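Local coordinates for Serine/threonine-protein kinase Tel1 (Chaetomium thermophilum, PDB 6SKY) that probably phosphorylates serine and threonine residues of proteins at [ST]-Q sites in ATP-dependent signaling of DNA damage, at residues T2824-A2827 with L2828-A2832. Residues are numbered along the deposited sequence; the frame is centred on the assembly and turned at random.
Sequences TLDA and LREEA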
loop_
_atom_site.group_PDB
_atom_site.type_symbol
_atom_site.label_atom_id
_atom_site.label_comp_id
_atom_site.label_asym_id
_atom_site.label_seq_id
_atom_site.Cartn_x
_atom_site.Cartn_y
_atom_site.Cartn_z
ATOM N N THR A 2824 -18.706 0.794 1.199
ATOM C CA THR A 2824 -19.478 -0.439 1.157
ATOM C C THR A 2824 -18.780 -1.491 0.315
ATOM O O THR A 2824 -18.621 -2.634 0.745
ATOM C CB THR A 2824 -20.875 -0.171 0.605
ATOM O OG1 THR A 2824 -21.462 0.928 1.297
ATOM C CG2 THR A 2824 -21.749 -1.374 0.784
ATOM N N LEU A 2825 -18.370 -1.130 -0.901
ATOM C CA LEU A 2825 -17.748 -2.108 -1.783
ATOM C C LEU A 2825 -16.417 -2.587 -1.230
ATOM O O LEU A 2825 -16.075 -3.765 -1.359
ATOM C CB LEU A 2825 -17.563 -1.519 -3.171
ATOM C CG LEU A 2825 -16.954 -2.470 -4.184
ATOM C CD1 LEU A 2825 -17.873 -3.637 -4.406
ATOM C CD2 LEU A 2825 -16.685 -1.752 -5.473
ATOM N N ASP A 2826 -15.659 -1.697 -0.602
ATOM C CA ASP A 2826 -14.395 -2.092 -0.011
ATOM C C ASP A 2826 -14.600 -3.067 1.134
ATOM O O ASP A 2826 -13.830 -4.016 1.285
ATOM C CB ASP A 2826 -13.653 -0.856 0.468
ATOM C CG ASP A 2826 -12.230 -1.144 0.829
ATOM O OD1 ASP A 2826 -11.732 -2.230 0.468
ATOM O OD2 ASP A 2826 -11.601 -0.284 1.476
ATOM N N ALA A 2827 -15.625 -2.853 1.959
ATOM C CA ALA A 2827 -15.908 -3.809 3.021
ATOM C C ALA A 2827 -16.463 -5.113 2.475
ATOM O O ALA A 2827 -16.270 -6.164 3.084
ATOM C CB ALA A 2827 -16.882 -3.212 4.026
ATOM N N LEU A 2828 -17.162 -5.073 1.346
ATOM C CA LEU A 2828 -17.726 -6.297 0.793
ATOM C C LEU A 2828 -16.652 -7.181 0.193
ATOM O O LEU A 2828 -16.672 -8.397 0.386
ATOM C CB LEU A 2828 -18.783 -5.983 -0.259
ATOM C CG LEU A 2828 -20.186 -5.655 0.224
ATOM C CD1 LEU A 2828 -21.114 -5.497 -0.946
ATOM C CD2 LEU A 2828 -20.678 -6.724 1.154
ATOM N N ARG A 2829 -15.718 -6.608 -0.555
ATOM C CA ARG A 2829 -14.694 -7.465 -1.134
ATOM C C ARG A 2829 -13.618 -7.857 -0.135
ATOM O O ARG A 2829 -12.723 -8.620 -0.491
ATOM C CB ARG A 2829 -14.064 -6.813 -2.366
ATOM C CG ARG A 2829 -13.590 -5.432 -2.162
ATOM C CD ARG A 2829 -12.540 -5.045 -3.164
ATOM N NE ARG A 2829 -13.062 -4.833 -4.502
ATOM C CZ ARG A 2829 -12.361 -4.259 -5.470
ATOM N NH1 ARG A 2829 -12.887 -4.096 -6.670
ATOM N NH2 ARG A 2829 -11.133 -3.846 -5.228
ATOM N N GLU A 2830 -13.688 -7.377 1.100
ATOM C CA GLU A 2830 -12.876 -7.894 2.189
ATOM C C GLU A 2830 -13.602 -8.947 3.006
ATOM O O GLU A 2830 -13.066 -9.411 4.010
ATOM C CB GLU A 2830 -12.429 -6.756 3.102
ATOM C CG GLU A 2830 -11.172 -6.074 2.623
ATOM C CD GLU A 2830 -11.100 -4.618 3.022
ATOM O OE1 GLU A 2830 -11.820 -4.215 3.959
ATOM O OE2 GLU A 2830 -10.324 -3.870 2.389
ATOM N N GLU A 2831 -14.811 -9.322 2.601
ATOM C CA GLU A 2831 -15.605 -10.364 3.234
ATOM C C GLU A 2831 -16.062 -11.380 2.206
ATOM O O GLU A 2831 -17.118 -11.981 2.361
ATOM C CB GLU A 2831 -16.822 -9.782 3.944
ATOM C CG GLU A 2831 -16.516 -8.774 5.002
ATOM C CD GLU A 2831 -16.173 -9.410 6.322
ATOM O OE1 GLU A 2831 -16.580 -10.564 6.547
ATOM O OE2 GLU A 2831 -15.494 -8.757 7.139
ATOM N N ALA A 2832 -15.292 -11.562 1.137
ATOM C CA ALA A 2832 -15.729 -12.434 0.058
ATOM C C ALA A 2832 -15.822 -13.883 0.505
ATOM O O ALA A 2832 -16.611 -14.650 -0.053
ATOM C CB ALA A 2832 -14.786 -12.295 -1.128
#
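R2829 and L2825 are joined by a backbone hydrogen bond: N of R2829 lies 3.0 Å from O of L2825, and the N-H...O angle of 166° marks it as the straighter of the two stronger i to i+4 bonds. The other runs from N of L2828 to O of T2824, 2.9 Å long and more bent. One residue on, the helical pattern frays. N of E2830 is shared between O of D2826, a third i to i+4 bond at 3.4 Å, and O of A2827, an i to i+3 bond at 3.5 Å, and both are weak. The chain then folds into a type I beta turn from L2828 to E2831, closed by E2831 N to L2828 O. This is the C-terminal end of helix 2816-2828 in the kinase domain, a tight link that delivers E2831 as N-cap residue of helix 2832-2843.

Among charged side chains, the like-charged carboxylates of D2826 and E2830 cross with their planes 65° apart; OD1 of D2826 and OE2 of E2830 are both acceptors and not hydrogen-bonded, and their close spacing is doubtful at this resolution. OE2 of E2831 instead hydrogen-bonds to NE2 of H2636.

The aliphatic contacts lie against carbonyls. R2829 has CG placed between its backbone N and carbonyl carbon (chi1 51°), which sets that methylene 3.1 Å from O of L2825; its NH2 hydrogen-bonds to O of L2914. CG of L2828 lies 3.4 Å from O of T2824. Packing of L2828 on V2755 and V2629, and of L2825 on V2916, sets this helix end among helices 2732-2755, 2616-2632 and 2916-2927.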